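Local coordinates for protein glycine cleavage system transcriptional repressor, putative (Vibrio cholerae, PDB 1U8S) that probably represses transcription of the glycine cleavage system genes and is built from two ACT domains, at residues Gln5-Thr10 with Thr60-Thr65; Glu22-Val27 with Cys32-Ser37; Met50-Ser53 with Asn58-Arg61. All blocks are in the same frame, centred on the assembly; numbering follows the deposited sequence.

Contact 1: Gln5-Thr10 with Thr60-Thr65; sequences QHLVIT and TRVETT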
ATOM      1  N   GLN B   5     -16.077  -6.207 -14.525  1.00 57.45           N
ATOM      2  CA  GLN B   5     -15.340  -7.153 -13.686  1.00 55.53           C
ATOM      3  C   GLN B   5     -14.112  -6.532 -12.989  1.00 53.67           C
ATOM      4  O   GLN B   5     -13.384  -5.724 -13.574  1.00 52.73           O
ATOM      5  CB  GLN B   5     -14.908  -8.351 -14.535  1.00 55.73           C
ATOM      6  CG  GLN B   5     -14.028  -9.344 -13.802  1.00 57.07           C
ATOM      7  CD  GLN B   5     -14.753 -10.068 -12.682  1.00 58.19           C
ATOM      8  OE1 GLN B   5     -14.126 -10.709 -11.836  1.00 58.84           O
ATOM      9  NE2 GLN B   5     -16.079  -9.983 -12.679  1.00 58.83           N
ATOM     10  N   HIS B   6     -13.888  -6.923 -11.737  1.00 51.19           N
ATOM     11  CA  HIS B   6     -12.778  -6.402 -10.951  1.00 49.19           C
ATOM     12  C   HIS B   6     -11.654  -7.406 -10.804  1.00 48.14           C
ATOM     13  O   HIS B   6     -11.893  -8.605 -10.695  1.00 49.79           O
ATOM     14  CB  HIS B   6     -13.251  -5.993  -9.555  1.00 47.89           C
ATOM     15  CG  HIS B   6     -14.255  -4.886  -9.551  1.00 47.83           C
ATOM     16  ND1 HIS B   6     -15.469  -4.979 -10.196  1.00 48.10           N
ATOM     17  CD2 HIS B   6     -14.241  -3.672  -8.952  1.00 48.86           C
ATOM     18  CE1 HIS B   6     -16.162  -3.872  -9.991  1.00 48.06           C
ATOM     19  NE2 HIS B   6     -15.439  -3.063  -9.239  1.00 48.79           N
ATOM     20  N   LEU B   7     -10.426  -6.898 -10.775  1.00 45.61           N
ATOM     21  CA  LEU B   7      -9.241  -7.733 -10.639  1.00 43.40           C
ATOM     22  C   LEU B   7      -8.282  -7.086  -9.647  1.00 42.82           C
ATOM     23  O   LEU B   7      -8.225  -5.857  -9.534  1.00 41.84           O
ATOM     24  CB  LEU B   7      -8.547  -7.882 -11.998  1.00 42.80           C
ATOM     25  CG  LEU B   7      -7.271  -8.722 -12.069  1.00 42.93           C
ATOM     26  CD1 LEU B   7      -7.609 -10.184 -11.842  1.00 43.15           C
ATOM     27  CD2 LEU B   7      -6.616  -8.555 -13.426  1.00 41.65           C
ATOM     28  N   VAL B   8      -7.538  -7.917  -8.927  1.00 41.00           N
ATOM     29  CA  VAL B   8      -6.570  -7.431  -7.959  1.00 39.43           C
ATOM     30  C   VAL B   8      -5.181  -7.783  -8.453  1.00 40.15           C
ATOM     31  O   VAL B   8      -4.909  -8.929  -8.805  1.00 39.39           O
ATOM     32  CB  VAL B   8      -6.777  -8.065  -6.574  1.00 38.04           C
ATOM     33  CG1 VAL B   8      -5.551  -7.830  -5.719  1.00 37.66           C
ATOM     34  CG2 VAL B   8      -8.000  -7.462  -5.905  1.00 36.41           C
ATOM     35  N   ILE B   9      -4.300  -6.794  -8.478  1.00 40.69           N
ATOM     36  CA  ILE B   9      -2.944  -7.020  -8.949  1.00 42.13           C
ATOM     37  C   ILE B   9      -1.868  -6.772  -7.891  1.00 41.59           C
ATOM     38  O   ILE B   9      -1.936  -5.822  -7.112  1.00 40.98           O
ATOM     39  CB  ILE B   9      -2.632  -6.135 -10.174  1.00 43.51           C
ATOM     40  CG1 ILE B   9      -3.562  -6.497 -11.334  1.00 44.82           C
ATOM     41  CG2 ILE B   9      -1.182  -6.325 -10.599  1.00 44.67           C
ATOM     42  CD1 ILE B   9      -3.430  -5.558 -12.533  1.00 45.21           C
ATOM     43  N   THR B  10      -0.876  -7.652  -7.887  1.00 41.31           N
ATOM     44  CA  THR B  10       0.245  -7.562  -6.980  1.00 42.41           C
ATOM     45  C   THR B  10       1.500  -7.641  -7.836  1.00 42.23           C
ATOM     46  O   THR B  10       1.597  -8.483  -8.723  1.00 42.48           O
ATOM     47  CB  THR B  10       0.240  -8.723  -5.967  1.00 43.05           C
ATOM     48  OG1 THR B  10      -0.348  -8.278  -4.739  1.00 45.48           O
ATOM     49  CG2 THR B  10       1.647  -9.212  -5.702  1.00 43.94           C
ATOM     50  N   THR B  60      -9.382  -9.867 -19.185  1.00 52.32           N
ATOM     51  CA  THR B  60      -8.601 -10.975 -19.716  1.00 53.00           C
ATOM     52  C   THR B  60      -7.374 -10.408 -20.421  1.00 53.76           C
ATOM     53  O   THR B  60      -6.268 -10.943 -20.296  1.00 53.33           O
ATOM     54  CB  THR B  60      -9.419 -11.808 -20.714  1.00 53.06           C
ATOM     55  OG1 THR B  60     -10.621 -12.260 -20.080  1.00 52.73           O
ATOM     56  CG2 THR B  60      -8.621 -13.015 -21.182  1.00 51.58           C
ATOM     57  N   ARG B  61      -7.575  -9.315 -21.156  1.00 55.25           N
ATOM     58  CA  ARG B  61      -6.476  -8.667 -21.863  1.00 56.58           C
ATOM     59  C   ARG B  61      -5.379  -8.318 -20.877  1.00 56.47           C
ATOM     60  O   ARG B  61      -4.198  -8.437 -21.189  1.00 57.14           O
ATOM     61  CB  ARG B  61      -6.945  -7.388 -22.548  1.00 57.61           C
ATOM     62  CG  ARG B  61      -5.806  -6.554 -23.124  1.00 60.32           C
ATOM     63  CD  ARG B  61      -5.192  -7.197 -24.362  1.00 64.32           C
ATOM     64  NE  ARG B  61      -4.011  -6.470 -24.833  1.00 66.84           N
ATOM     65  CZ  ARG B  61      -3.503  -6.585 -26.058  1.00 68.82           C
ATOM     66  NH1 ARG B  61      -4.078  -7.397 -26.938  1.00 70.42           N
ATOM     67  NH2 ARG B  61      -2.421  -5.891 -26.408  1.00 67.98           N
ATOM     68  N   VAL B  62      -5.781  -7.882 -19.686  1.00 56.80           N
ATOM     69  CA  VAL B  62      -4.837  -7.517 -18.637  1.00 56.81           C
ATOM     70  C   VAL B  62      -4.253  -8.773 -17.995  1.00 58.41           C
ATOM     71  O   VAL B  62      -3.068  -8.815 -17.659  1.00 59.51           O
ATOM     72  CB  VAL B  62      -5.514  -6.665 -17.536  1.00 55.44           C
ATOM     73  CG1 VAL B  62      -4.513  -6.316 -16.450  1.00 53.80           C
ATOM     74  CG2 VAL B  62      -6.086  -5.408 -18.140  1.00 53.97           C
ATOM     75  N   GLU B  63      -5.084  -9.797 -17.827  1.00 59.24           N
ATOM     76  CA  GLU B  63      -4.634 -11.044 -17.219  1.00 60.25           C
ATOM     77  C   GLU B  63      -3.622 -11.752 -18.112  1.00 60.30           C
ATOM     78  O   GLU B  63      -2.798 -12.533 -17.632  1.00 60.28           O
ATOM     79  CB  GLU B  63      -5.825 -11.971 -16.957  1.00 61.44           C
ATOM     80  CG  GLU B  63      -6.878 -11.393 -16.027  1.00 63.33           C
ATOM     81  CD  GLU B  63      -8.054 -12.334 -15.819  1.00 65.28           C
ATOM     82  OE1 GLU B  63      -8.679 -12.740 -16.826  1.00 67.23           O
ATOM     83  OE2 GLU B  63      -8.356 -12.666 -14.650  1.00 65.64           O
ATOM     84  N   THR B  64      -3.676 -11.479 -19.411  1.00 60.42           N
ATOM     85  CA  THR B  64      -2.738 -12.115 -20.318  1.00 60.61           C
ATOM     86  C   THR B  64      -1.456 -11.321 -20.475  1.00 61.29           C
ATOM     87  O   THR B  64      -0.369 -11.836 -20.212  1.00 62.87           O
ATOM     88  CB  THR B  64      -3.335 -12.319 -21.715  1.00 60.62           C
ATOM     89  OG1 THR B  64      -4.535 -13.097 -21.622  1.00 60.95           O
ATOM     90  CG2 THR B  64      -2.331 -13.048 -22.602  1.00 59.71           C
ATOM     91  N   THR B  65      -1.580 -10.064 -20.892  1.00 60.79           N
ATOM     92  CA  THR B  65      -0.415  -9.207 -21.120  1.00 59.84           C
ATOM     93  C   THR B  65       0.480  -8.880 -19.915  1.00 58.74           C
ATOM     94  O   THR B  65       1.696  -8.760 -20.067  1.00 57.64           O
ATOM     95  CB  THR B  65      -0.844  -7.884 -21.773  1.00 60.32           C
ATOM     96  OG1 THR B  65      -1.758  -7.196 -20.914  1.00 60.68           O
ATOM     97  CG2 THR B  65      -1.521  -8.154 -23.101  1.00 61.97           C
TER

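Contact 2: Glu22-Val27 with Cys32-Ser37; sequences EVVRLV and CNIIDS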
ATOM      1  N   GLU B  22       4.807   1.613 -17.220  1.00 58.69           N
ATOM      2  CA  GLU B  22       4.334   0.485 -18.008  1.00 58.42           C
ATOM      3  C   GLU B  22       3.163  -0.227 -17.354  1.00 57.26           C
ATOM      4  O   GLU B  22       2.235  -0.663 -18.036  1.00 56.85           O
ATOM      5  CB  GLU B  22       5.485  -0.493 -18.232  1.00 59.71           C
ATOM      6  CG  GLU B  22       6.713   0.170 -18.837  1.00 61.75           C
ATOM      7  CD  GLU B  22       7.983  -0.629 -18.615  1.00 62.91           C
ATOM      8  OE1 GLU B  22       9.079  -0.088 -18.882  1.00 61.96           O
ATOM      9  OE2 GLU B  22       7.886  -1.797 -18.178  1.00 64.52           O
ATOM     10  N   VAL B  23       3.197  -0.342 -16.031  1.00 56.28           N
ATOM     11  CA  VAL B  23       2.120  -1.014 -15.323  1.00 54.50           C
ATOM     12  C   VAL B  23       0.787  -0.313 -15.517  1.00 53.74           C
ATOM     13  O   VAL B  23      -0.180  -0.928 -15.964  1.00 53.15           O
ATOM     14  CB  VAL B  23       2.413  -1.120 -13.828  1.00 54.76           C
ATOM     15  CG1 VAL B  23       1.259  -1.815 -13.128  1.00 56.11           C
ATOM     16  CG2 VAL B  23       3.698  -1.900 -13.613  1.00 55.01           C
ATOM     17  N   VAL B  24       0.722   0.971 -15.191  1.00 53.27           N
ATOM     18  CA  VAL B  24      -0.534   1.698 -15.357  1.00 55.02           C
ATOM     19  C   VAL B  24      -0.811   1.881 -16.840  1.00 55.68           C
ATOM     20  O   VAL B  24      -1.955   2.060 -17.261  1.00 56.39           O
ATOM     21  CB  VAL B  24      -0.496   3.099 -14.684  1.00 54.24           C
ATOM     22  CG1 VAL B  24      -0.068   2.970 -13.238  1.00 54.19           C
ATOM     23  CG2 VAL B  24       0.430   4.026 -15.448  1.00 54.71           C
ATOM     24  N   ARG B  25       0.260   1.836 -17.624  1.00 56.21           N
ATOM     25  CA  ARG B  25       0.181   2.002 -19.068  1.00 56.15           C
ATOM     26  C   ARG B  25      -0.547   0.805 -19.658  1.00 53.89           C
ATOM     27  O   ARG B  25      -1.506   0.948 -20.416  1.00 52.94           O
ATOM     28  CB  ARG B  25       1.599   2.109 -19.641  1.00 58.88           C
ATOM     29  CG  ARG B  25       1.687   2.280 -21.144  1.00 62.57           C
ATOM     30  CD  ARG B  25       3.139   2.461 -21.583  1.00 65.69           C
ATOM     31  NE  ARG B  25       3.280   2.290 -23.024  1.00 68.55           N
ATOM     32  CZ  ARG B  25       2.993   1.163 -23.668  1.00 71.07           C
ATOM     33  NH1 ARG B  25       2.552   0.104 -22.996  1.00 72.30           N
ATOM     34  NH2 ARG B  25       3.140   1.090 -24.985  1.00 72.79           N
ATOM     35  N   LEU B  26      -0.078  -0.375 -19.285  1.00 52.06           N
ATOM     36  CA  LEU B  26      -0.646  -1.625 -19.754  1.00 51.48           C
ATOM     37  C   LEU B  26      -2.095  -1.753 -19.291  1.00 52.08           C
ATOM     38  O   LEU B  26      -2.968  -2.175 -20.052  1.00 52.76           O
ATOM     39  CB  LEU B  26       0.198  -2.790 -19.226  1.00 49.31           C
ATOM     40  CG  LEU B  26      -0.049  -4.200 -19.759  1.00 47.64           C
ATOM     41  CD1 LEU B  26       1.204  -5.039 -19.546  1.00 46.30           C
ATOM     42  CD2 LEU B  26      -1.252  -4.820 -19.066  1.00 47.66           C
ATOM     43  N   VAL B  27      -2.345  -1.371 -18.043  1.00 52.10           N
ATOM     44  CA  VAL B  27      -3.683  -1.446 -17.464  1.00 53.16           C
ATOM     45  C   VAL B  27      -4.687  -0.475 -18.086  1.00 54.38           C
ATOM     46  O   VAL B  27      -5.783  -0.881 -18.495  1.00 55.51           O
ATOM     47  CB  VAL B  27      -3.635  -1.208 -15.937  1.00 50.68           C
ATOM     48  CG1 VAL B  27      -5.035  -1.095 -15.374  1.00 49.64           C
ATOM     49  CG2 VAL B  27      -2.907  -2.354 -15.272  1.00 50.99           C
ATOM     50  N   CYS B  32      -9.182  -0.895 -18.889  1.00 54.55           N
ATOM     51  CA  CYS B  32      -9.593  -0.969 -17.500  1.00 52.61           C
ATOM     52  C   CYS B  32      -9.424   0.335 -16.735  1.00 51.42           C
ATOM     53  O   CYS B  32      -8.701   1.238 -17.150  1.00 51.93           O
ATOM     54  CB  CYS B  32      -8.818  -2.074 -16.795  1.00 53.41           C
ATOM     55  SG  CYS B  32      -8.983  -3.673 -17.590  1.00 54.99           S
ATOM     56  N   ASN B  33     -10.118   0.420 -15.609  1.00 49.47           N
ATOM     57  CA  ASN B  33     -10.054   1.582 -14.750  1.00 49.00           C
ATOM     58  C   ASN B  33      -9.258   1.179 -13.533  1.00 49.60           C
ATOM     59  O   ASN B  33      -9.263   0.010 -13.142  1.00 50.29           O
ATOM     60  CB  ASN B  33     -11.451   1.987 -14.305  1.00 49.42           C
ATOM     61  CG  ASN B  33     -12.278   2.526 -15.434  1.00 51.12           C
ATOM     62  OD1 ASN B  33     -12.082   3.662 -15.872  1.00 52.89           O
ATOM     63  ND2 ASN B  33     -13.204   1.713 -15.934  1.00 51.60           N
ATOM     64  N   ILE B  34      -8.556   2.138 -12.941  1.00 47.72           N
ATOM     65  CA  ILE B  34      -7.800   1.862 -11.737  1.00 45.38           C
ATOM     66  C   ILE B  34      -8.629   2.437 -10.597  1.00 45.05           C
ATOM     67  O   ILE B  34      -8.710   3.658 -10.428  1.00 44.54           O
ATOM     68  CB  ILE B  34      -6.424   2.527 -11.769  1.00 45.04           C
ATOM     69  CG1 ILE B  34      -5.634   1.996 -12.967  1.00 45.05           C
ATOM     70  CG2 ILE B  34      -5.669   2.217 -10.483  1.00 43.64           C
ATOM     71  CD1 ILE B  34      -4.326   2.700 -13.193  1.00 43.90           C
ATOM     72  N   ILE B  35      -9.267   1.547  -9.840  1.00 43.34           N
ATOM     73  CA  ILE B  35     -10.104   1.939  -8.710  1.00 41.59           C
ATOM     74  C   ILE B  35      -9.269   2.542  -7.590  1.00 41.26           C
ATOM     75  O   ILE B  35      -9.608   3.595  -7.033  1.00 40.83           O
ATOM     76  CB  ILE B  35     -10.858   0.725  -8.131  1.00 41.29           C
ATOM     77  CG1 ILE B  35     -11.729   0.079  -9.217  1.00 41.99           C
ATOM     78  CG2 ILE B  35     -11.684   1.151  -6.929  1.00 37.61           C
ATOM     79  CD1 ILE B  35     -12.820   0.982  -9.759  1.00 43.80           C
ATOM     80  N   ASP B  36      -8.177   1.860  -7.261  1.00 39.08           N
ATOM     81  CA  ASP B  36      -7.298   2.304  -6.193  1.00 37.64           C
ATOM     82  C   ASP B  36      -6.002   1.522  -6.255  1.00 35.65           C
ATOM     83  O   ASP B  36      -5.915   0.524  -6.963  1.00 36.03           O
ATOM     84  CB  ASP B  36      -7.975   2.077  -4.839  1.00 39.72           C
ATOM     85  CG  ASP B  36      -7.276   2.800  -3.719  1.00 40.80           C
ATOM     86  OD1 ASP B  36      -6.426   3.671  -4.019  1.00 44.05           O
ATOM     87  OD2 ASP B  36      -7.584   2.514  -2.548  1.00 41.10           O
ATOM     88  N   SER B  37      -4.992   1.969  -5.517  1.00 32.52           N
ATOM     89  CA  SER B  37      -3.713   1.279  -5.522  1.00 31.92           C
ATOM     90  C   SER B  37      -2.847   1.754  -4.383  1.00 32.46           C
ATOM     91  O   SER B  37      -3.155   2.747  -3.725  1.00 33.60           O
ATOM     92  CB  SER B  37      -2.966   1.538  -6.836  1.00 31.64           C
ATOM     93  OG  SER B  37      -2.640   2.907  -6.974  1.00 28.51           O
TER

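Contact 3: Met50-Ser53 with Asn58-Arg61; sequences MLIS and NITR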
ATOM      1  N   MET B  50      -2.895  -3.263  -6.422  1.00 35.23           N
ATOM      2  CA  MET B  50      -3.800  -2.548  -7.308  1.00 37.30           C
ATOM      3  C   MET B  50      -5.102  -3.286  -7.572  1.00 38.13           C
ATOM      4  O   MET B  50      -5.142  -4.511  -7.592  1.00 39.96           O
ATOM      5  CB  MET B  50      -3.098  -2.224  -8.630  1.00 36.55           C
ATOM      6  CG  MET B  50      -3.882  -1.313  -9.548  1.00 36.46           C
ATOM      7  SD  MET B  50      -3.006  -0.977 -11.106  1.00 41.76           S
ATOM      8  CE  MET B  50      -1.989   0.450 -10.646  1.00 36.27           C
ATOM      9  N   LEU B  51      -6.165  -2.511  -7.757  1.00 38.33           N
ATOM     10  CA  LEU B  51      -7.504  -3.024  -8.025  1.00 38.62           C
ATOM     11  C   LEU B  51      -8.040  -2.341  -9.273  1.00 38.30           C
ATOM     12  O   LEU B  51      -8.222  -1.129  -9.297  1.00 37.19           O
ATOM     13  CB  LEU B  51      -8.433  -2.724  -6.845  1.00 37.10           C
ATOM     14  CG  LEU B  51      -9.908  -2.991  -7.141  1.00 35.26           C
ATOM     15  CD1 LEU B  51     -10.074  -4.462  -7.460  1.00 33.68           C
ATOM     16  CD2 LEU B  51     -10.778  -2.572  -5.965  1.00 33.66           C
ATOM     17  N   ILE B  52      -8.297  -3.122 -10.310  1.00 38.96           N
ATOM     18  CA  ILE B  52      -8.792  -2.555 -11.547  1.00 41.09           C
ATOM     19  C   ILE B  52     -10.128  -3.185 -11.891  1.00 43.00           C
ATOM     20  O   ILE B  52     -10.510  -4.203 -11.326  1.00 41.91           O
ATOM     21  CB  ILE B  52      -7.801  -2.802 -12.722  1.00 40.88           C
ATOM     22  CG1 ILE B  52      -7.672  -4.301 -12.991  1.00 39.50           C
ATOM     23  CG2 ILE B  52      -6.420  -2.224 -12.386  1.00 38.49           C
ATOM     24  CD1 ILE B  52      -6.756  -4.633 -14.160  1.00 41.38           C
ATOM     25  N   SER B  53     -10.841  -2.561 -12.819  1.00 46.20           N
ATOM     26  CA  SER B  53     -12.130  -3.065 -13.259  1.00 47.39           C
ATOM     27  C   SER B  53     -12.210  -2.848 -14.764  1.00 48.97           C
ATOM     28  O   SER B  53     -11.557  -1.961 -15.305  1.00 48.99           O
ATOM     29  CB  SER B  53     -13.262  -2.309 -12.566  1.00 46.28           C
ATOM     30  OG  SER B  53     -13.277  -0.955 -12.977  1.00 48.26           O
ATOM     31  N   ASN B  58     -11.674  -7.028 -21.537  1.00 56.77           N
ATOM     32  CA  ASN B  58     -10.538  -6.184 -21.170  1.00 54.70           C
ATOM     33  C   ASN B  58      -9.708  -6.710 -20.004  1.00 53.28           C
ATOM     34  O   ASN B  58      -8.484  -6.595 -19.998  1.00 52.09           O
ATOM     35  CB  ASN B  58     -11.022  -4.767 -20.868  1.00 54.48           C
ATOM     36  CG  ASN B  58     -11.478  -4.034 -22.116  1.00 52.86           C
ATOM     37  OD1 ASN B  58     -10.940  -4.250 -23.199  1.00 51.81           O
ATOM     38  ND2 ASN B  58     -12.458  -3.154 -21.967  1.00 52.21           N
ATOM     39  N   ILE B  59     -10.382  -7.279 -19.011  1.00 52.71           N
ATOM     40  CA  ILE B  59      -9.704  -7.845 -17.864  1.00 50.88           C
ATOM     41  C   ILE B  59      -8.821  -8.986 -18.361  1.00 52.66           C
ATOM     42  O   ILE B  59      -7.642  -9.065 -18.011  1.00 53.78           O
ATOM     43  CB  ILE B  59     -10.712  -8.386 -16.832  1.00 49.09           C
ATOM     44  CG1 ILE B  59     -11.477  -7.225 -16.197  1.00 48.49           C
ATOM     45  CG2 ILE B  59      -9.983  -9.182 -15.758  1.00 47.89           C
ATOM     46  CD1 ILE B  59     -10.626  -6.370 -15.258  1.00 45.46           C
ATOM     47  N   THR B  60      -9.382  -9.867 -19.185  1.00 52.32           N
ATOM     48  CA  THR B  60      -8.601 -10.975 -19.716  1.00 53.00           C
ATOM     49  C   THR B  60      -7.374 -10.408 -20.421  1.00 53.76           C
ATOM     50  O   THR B  60      -6.268 -10.943 -20.296  1.00 53.33           O
ATOM     51  CB  THR B  60      -9.419 -11.808 -20.714  1.00 53.06           C
ATOM     52  OG1 THR B  60     -10.621 -12.260 -20.080  1.00 52.73           O
ATOM     53  CG2 THR B  60      -8.621 -13.015 -21.182  1.00 51.58           C
ATOM     54  N   ARG B  61      -7.575  -9.315 -21.156  1.00 55.25           N
ATOM     55  CA  ARG B  61      -6.476  -8.667 -21.863  1.00 56.58           C
ATOM     56  C   ARG B  61      -5.379  -8.318 -20.877  1.00 56.47           C
ATOM     57  O   ARG B  61      -4.198  -8.437 -21.189  1.00 57.14           O
ATOM     58  CB  ARG B  61      -6.945  -7.388 -22.548  1.00 57.61           C
ATOM     59  CG  ARG B  61      -5.806  -6.554 -23.124  1.00 60.32           C
ATOM     60  CD  ARG B  61      -5.192  -7.197 -24.362  1.00 64.32           C
ATOM     61  NE  ARG B  61      -4.011  -6.470 -24.833  1.00 66.84           N
ATOM     62  CZ  ARG B  61      -3.503  -6.585 -26.058  1.00 68.82           C
ATOM     63  NH1 ARG B  61      -4.078  -7.397 -26.938  1.00 70.42           N
ATOM     64  NH2 ARG B  61      -2.421  -5.891 -26.408  1.00 67.98           N
TER

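Contact 1: Gln5-Thr10 with Thr60-Thr65
Leu7 and Ile9 extend from the strand toward the helix and meet Val62 and Glu63. The apolar part centres on CG1 of Val62, which lies 4.1 Å from CD1 of Ile9 and 4.3 Å from CD2 of Leu7. The first torsion of Val62 (chi1 179°) sets CG1 anti to the backbone N, and this is the methyl that receives both strand residues. Leu7 also lies across the Glu63 side chain: its CD2 is 3.9 Å from Glu63 CG, and its CD1 is 3.8 Å from Glu63 OE2. The aliphatic stem of Glu63 thus belongs to the apolar layer, while the carboxylate turns to Arg81 of strand 76-82, with which OE1 forms a salt bridge.

No hydrogen bond joins the segments; the polar bonds lie within the helix. Thr65 OG1 donates to Arg61 O over 2.8 Å, and Thr65 N reaches the same oxygen from the opposite face of the carbonyl plane. Thr64 OG1 donates to Thr60 O from 40° out of the carbonyl plane.

The short axes run nearly parallel, at 22° and 10.2 Å apart. This follows from the topology: helix 56-71 carries the chain from strand 45-54 to strand 76-82, passing over strand 5-14 between them, the second split beta-alpha-beta unit of the ferredoxin-like ACT fold.

Contact 2: Glu22-Val27 with Cys32-Ser37
Val27 and Ile34 form the apolar centre where helix 19-28 turns back into strand 33-42, in the first beta-alpha-beta crossover of the ACT domain. Their side chains cross at about a right angle, with Val27 CG1 4.0 Å from Ile34 CG1. The Ile34 chain is held beside its own backbone N (chi1 -60°) and then runs out extended, which carries CD1 one helical turn back, to 4.1 Å from CB of Val24. Ile34 therefore spans two helix residues, and the same Val27 CG1 also touches Cys32 CB at 4.2 Å. All four residues are buried; Val27 continues the core onto Ile52, and Cys32 onto Val62 of the other helix.

Further out, strand 33-42 is the edge of its sheet within the chain, and the second subunit takes up this edge. Ile34 makes backbone hydrogen bonds to it, Asn33 OD1 accepts from Thr128 N of the second subunit, and Ser37 OG is hydrogen-bonded to Leu124 O of the second subunit, consistent with a domain-swapped dimer. Cys32 O is hydrogen-bonded to Lys103 NZ of the second subunit. At the helix end, the polar link across the turn is slight: Cys32 N donates weakly to Val27 O over 3.4 Å, bent to 143°, and Cys32 CB lies 3.7 Å from that same oxygen.

Contact 3: Met50-Ser53 with Asn58-Arg61
Ile59 rests its terminal methyl on the strand, chiefly against backbone. Its CD1 lies 3.9 Å from Ser53 C and 4.1 Å from Ser53 CA, while the side chain of Ser53 leaves its backbone on the far side from the helix. The same methyl approaches CG1 of Ile52 at 4.3 Å, so one helix residue bridges a strand backbone and an apolar side chain. Two successive bends in Ile59 (chi1 -68°, chi2 -71°) bring CD1 there, although its CB leaves the helix obliquely to the strand.

In the next shell, Ile52 packs on Leu7 and Ile9 of strand 5-14, and Ile59 also packs on Cys32. The strand is held from both flanks: Ile52 makes backbone hydrogen bonds with Leu7, and Ser53 with Asn33. On the helix, the first turn is tied down by Asn58 N bonded to Ser55 OG and by Thr60 OG1 bonded to Pro56 O. Leu51, on the other face of the sheet, packs on Phe42 of the second subunit.

The chain turns from strand into helix within a few residues, and Ser53 and Ile59 come to 7.1 Å between their CA atoms. With no hydrogen bond across it, the contact is one of apolar fit, small in area, with the polar bonds made in the sheet and at the start of the helix.

How the contacts relate
All three contacts are buried and belong to one ACT domain, joining its two helices to the same face of a four-stranded sheet. Contacts 1 and 3 share helix 56-71 and the residues Thr60 and Arg61, with centres about 4 Å apart; their strands are neighbours in the sheet. Contact 2 uses the other helix and the strand at the sheet's edge, yet its centre is only about 10 Å from that of contact 1, and Ile9 of contact 1 packs on Val27 of contact 2. The first and third have no hydrogen bond across them, whereas the second adds a weak one. Contact 2 also has the widest involvement with the second subunit.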